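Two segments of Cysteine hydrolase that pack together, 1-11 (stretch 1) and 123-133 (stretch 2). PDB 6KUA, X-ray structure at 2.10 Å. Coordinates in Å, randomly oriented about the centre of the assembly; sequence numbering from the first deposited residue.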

# COMPACT_ATOMS: atom_id res chain seq x y z
N MET A 1 -18.96 -16.18 14.10
CA MET A 1 -17.99 -15.23 14.64
C MET A 1 -18.50 -13.80 14.52
O MET A 1 -19.43 -13.53 13.75
CB MET A 1 -16.65 -15.39 13.92
CG MET A 1 -16.14 -16.83 13.93
SD MET A 1 -15.78 -17.36 15.62
CE MET A 1 -14.10 -16.76 15.81
N THR A 2 -17.91 -12.89 15.29
CA THR A 2 -18.33 -11.49 15.36
C THR A 2 -17.37 -10.54 14.66
O THR A 2 -17.75 -9.40 14.36
CB THR A 2 -18.49 -11.06 16.83
OG1 THR A 2 -19.48 -11.88 17.46
CG2 THR A 2 -18.90 -9.58 16.97
N HIS A 3 -16.15 -10.98 14.40
CA HIS A 3 -15.12 -10.19 13.76
C HIS A 3 -14.88 -10.68 12.34
O HIS A 3 -13.74 -10.86 11.92
CB HIS A 3 -13.83 -10.26 14.59
CG HIS A 3 -14.03 -9.91 16.03
ND1 HIS A 3 -13.96 -8.62 16.50
CD2 HIS A 3 -14.33 -10.69 17.10
CE1 HIS A 3 -14.21 -8.61 17.80
NE2 HIS A 3 -14.43 -9.85 18.19
N ARG A 4 -15.97 -10.97 11.62
CA ARG A 4 -15.91 -11.61 10.31
C ARG A 4 -16.65 -10.78 9.27
O ARG A 4 -17.59 -10.04 9.59
CB ARG A 4 -16.47 -13.05 10.35
CG ARG A 4 -17.92 -13.15 10.83
CD ARG A 4 -18.51 -14.57 10.63
NE ARG A 4 -19.98 -14.55 10.63
CZ ARG A 4 -20.77 -15.53 10.18
NH1 ARG A 4 -20.26 -16.64 9.68
NH2 ARG A 4 -22.08 -15.39 10.21
N ALA A 5 -16.22 -10.90 8.02
CA ALA A 5 -16.89 -10.22 6.92
C ALA A 5 -16.93 -11.16 5.73
O ALA A 5 -16.06 -12.03 5.58
CB ALA A 5 -16.19 -8.89 6.55
N LEU A 6 -17.97 -11.00 4.93
CA LEU A 6 -18.14 -11.77 3.72
C LEU A 6 -17.75 -10.88 2.54
O LEU A 6 -18.24 -9.75 2.42
CB LEU A 6 -19.59 -12.25 3.59
CG LEU A 6 -19.94 -13.01 2.32
CD1 LEU A 6 -19.23 -14.35 2.28
CD2 LEU A 6 -21.44 -13.21 2.24
N LEU A 7 -16.88 -11.38 1.68
CA LEU A 7 -16.49 -10.67 0.46
C LEU A 7 -17.07 -11.41 -0.73
O LEU A 7 -16.70 -12.57 -0.98
CB LEU A 7 -14.96 -10.57 0.34
CG LEU A 7 -14.19 -10.02 1.55
CD1 LEU A 7 -12.69 -9.84 1.24
CD2 LEU A 7 -14.80 -8.72 2.05
N VAL A 8 -17.97 -10.75 -1.46
CA VAL A 8 -18.61 -11.32 -2.64
C VAL A 8 -17.96 -10.69 -3.87
O VAL A 8 -18.22 -9.52 -4.18
CB VAL A 8 -20.12 -11.10 -2.64
CG1 VAL A 8 -20.76 -11.75 -3.87
CG2 VAL A 8 -20.71 -11.66 -1.35
N VAL A 9 -17.13 -11.46 -4.55
CA VAL A 9 -16.26 -10.94 -5.61
C VAL A 9 -16.90 -11.17 -6.97
O VAL A 9 -17.15 -12.31 -7.37
CB VAL A 9 -14.86 -11.58 -5.53
CG1 VAL A 9 -13.94 -10.97 -6.57
CG2 VAL A 9 -14.28 -11.39 -4.13
N ASP A 10 -17.17 -10.06 -7.67
CA ASP A 10 -17.49 -10.02 -9.10
C ASP A 10 -18.59 -10.99 -9.52
O ASP A 10 -18.51 -11.63 -10.58
CB ASP A 10 -16.23 -10.25 -9.93
CG ASP A 10 -15.43 -8.99 -10.09
OD1 ASP A 10 -16.02 -7.96 -10.50
OD2 ASP A 10 -14.22 -9.01 -9.77
N TYR A 11 -19.66 -11.06 -8.73
CA TYR A 11 -20.77 -11.96 -9.07
C TYR A 11 -21.82 -11.23 -9.92
O TYR A 11 -22.98 -11.09 -9.55
CB TYR A 11 -21.40 -12.53 -7.81
CG TYR A 11 -22.13 -13.81 -8.11
CD1 TYR A 11 -21.42 -14.97 -8.36
CD2 TYR A 11 -23.51 -13.84 -8.20
CE1 TYR A 11 -22.06 -16.15 -8.66
CE2 TYR A 11 -24.18 -15.01 -8.51
CZ TYR A 11 -23.44 -16.16 -8.74
OH TYR A 11 -24.08 -17.34 -9.03
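Stretch 2 (123-133) SINQVEIVGVC

Stretch 2 lies beside stretch 1 as a neighbouring strand of a parallel sheet. Strand 4-9 is extended, and the extended run that begins at Gln126 follows it in the same N-to-C direction, with the axes crossing at -24° and approaching to 4.7 Å. The register is simple: Arg4 sits against Gln126, Ala5 against Val127, Leu6 against Glu128, Leu7 against Ile129, Val8 against Val130 and Val9 against Gly131, with CA-CA distances of 4.6 to 5.2 Å.

The backbone ladder shows the parallel rule plainly. Alternate residues of stretch 1 spend both their N and O on stretch 2, each reaching one residue back and one residue forward of its partner. Thus Ala5 N donates to Gln126 O at 2.9 Å while Ala5 O accepts from Glu128 N at 2.8 Å; Leu7 N meets Glu128 O at 2.8 Å and Leu7 O takes Val130 N at 2.9 Å; Val9 N reaches Val130 O at 2.9 Å and Val9 O receives Val132 N at 3.2 Å.

His3, before the strand, has more area covered by stretch 2 than any other residue here. Its chi1 is m, and its ring meets Ser123 edge-on: His3 ND1 donates to Ser123 O at 2.9 Å. The backbone joins in, Asn125 N donating to His3 O at 3.1 Å, so side chain and main chain together fasten the loop ahead of the ladder.

Gln126, covered most within stretch 2, directs its CB to the same sheet face as Arg4. With chi1 and chi2 both t, its extended side chain places OE1 3.5 Å from Arg4 CB and 3.2 Å from Met1 CG, packing the amide against aliphatic carbon. Glu128 and Val130 continue this face beside Leu6 and Val8: Leu6 CD1 lies 4.1 Å from Val130 CG1, and Val8 CG2 lies 3.9 Å from Val130 CG2.

The other face, carrying Ala5, Leu7 and Val9, is buried and apolar. Leu7 CD1 bridges two neighbours, 4.1 Å from Val127 CB and 4.3 Å from Ile129 CG1, while Val9 CG2 packs 3.9 Å from Ile129 CG2. Opposite Val9 the sequence has glycine: an ideal CB on Gly131 would come 2.2 Å from Val9 O, a clash, and the backbone angles of 128/-153 themselves call for glycine. Beyond it Val132, heavily covered, turns its CB sideways and sets CG2 3.3 Å from Asp10 O, closing the contact after the ladder's last hydrogen bond.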

# COMPACT_ATOMS: atom_id res chain seq x y z
N SER A 123 -13.35 -3.69 13.30
CA SER A 123 -12.75 -4.74 14.11
C SER A 123 -12.90 -6.12 13.48
O SER A 123 -13.11 -7.12 14.18
CB SER A 123 -13.32 -4.72 15.54
OG SER A 123 -12.88 -3.55 16.20
N ILE A 124 -12.80 -6.18 12.15
CA ILE A 124 -12.83 -7.44 11.40
C ILE A 124 -11.40 -7.94 11.22
O ILE A 124 -10.56 -7.23 10.67
CB ILE A 124 -13.47 -7.26 10.01
CG1 ILE A 124 -14.85 -6.63 10.12
CG2 ILE A 124 -13.49 -8.58 9.28
CD1 ILE A 124 -15.87 -7.58 10.57
N ASN A 125 -11.14 -9.18 11.63
CA ASN A 125 -9.85 -9.79 11.31
C ASN A 125 -10.04 -11.13 10.60
O ASN A 125 -9.10 -11.92 10.54
CB ASN A 125 -8.99 -9.98 12.58
CG ASN A 125 -9.50 -11.10 13.47
OD1 ASN A 125 -10.69 -11.42 13.46
ND2 ASN A 125 -8.60 -11.70 14.24
N GLN A 126 -11.22 -11.39 10.06
CA GLN A 126 -11.49 -12.66 9.41
C GLN A 126 -12.40 -12.43 8.21
O GLN A 126 -13.44 -11.76 8.34
CB GLN A 126 -12.13 -13.61 10.43
CG GLN A 126 -12.81 -14.83 9.88
CD GLN A 126 -13.27 -15.77 10.99
OE1 GLN A 126 -14.31 -15.56 11.61
NE2 GLN A 126 -12.47 -16.81 11.26
N VAL A 127 -12.01 -12.91 7.03
CA VAL A 127 -12.84 -12.73 5.84
C VAL A 127 -13.19 -14.09 5.27
O VAL A 127 -12.38 -15.03 5.29
CB VAL A 127 -12.17 -11.84 4.77
CG1 VAL A 127 -11.84 -10.48 5.35
CG2 VAL A 127 -10.93 -12.52 4.16
N GLU A 128 -14.41 -14.20 4.77
CA GLU A 128 -14.83 -15.33 3.95
C GLU A 128 -15.01 -14.82 2.53
O GLU A 128 -15.65 -13.79 2.31
CB GLU A 128 -16.13 -15.93 4.49
CG GLU A 128 -16.59 -17.18 3.79
CD GLU A 128 -17.80 -17.81 4.47
OE1 GLU A 128 -17.89 -17.78 5.72
OE2 GLU A 128 -18.67 -18.33 3.74
N ILE A 129 -14.44 -15.53 1.56
CA ILE A 129 -14.41 -15.03 0.19
C ILE A 129 -15.18 -15.98 -0.72
O ILE A 129 -14.85 -17.16 -0.82
CB ILE A 129 -12.98 -14.85 -0.34
CG1 ILE A 129 -12.15 -14.04 0.64
CG2 ILE A 129 -13.04 -14.13 -1.67
CD1 ILE A 129 -10.67 -13.97 0.22
N VAL A 130 -16.16 -15.43 -1.44
CA VAL A 130 -16.94 -16.20 -2.39
C VAL A 130 -16.99 -15.41 -3.69
O VAL A 130 -16.75 -14.20 -3.72
CB VAL A 130 -18.36 -16.50 -1.87
CG1 VAL A 130 -18.28 -17.18 -0.49
CG2 VAL A 130 -19.20 -15.21 -1.80
N GLY A 131 -17.31 -16.11 -4.77
CA GLY A 131 -17.44 -15.43 -6.05
C GLY A 131 -16.63 -16.06 -7.14
O GLY A 131 -16.37 -17.27 -7.11
N VAL A 132 -16.23 -15.27 -8.14
CA VAL A 132 -15.55 -15.77 -9.33
C VAL A 132 -14.46 -14.78 -9.72
O VAL A 132 -14.49 -13.62 -9.33
CB VAL A 132 -16.52 -15.98 -10.52
CG1 VAL A 132 -17.62 -16.99 -10.17
CG2 VAL A 132 -17.09 -14.63 -10.98
N CYS A 133 -13.45 -15.25 -10.47
CA CYS A 133 -13.08 -16.66 -10.63
C CYS A 133 -12.10 -17.06 -9.55
O CYS A 133 -11.35 -16.22 -9.06
CB CYS A 133 -12.44 -16.92 -11.99
SG CYS A 133 -13.45 -16.55 -13.38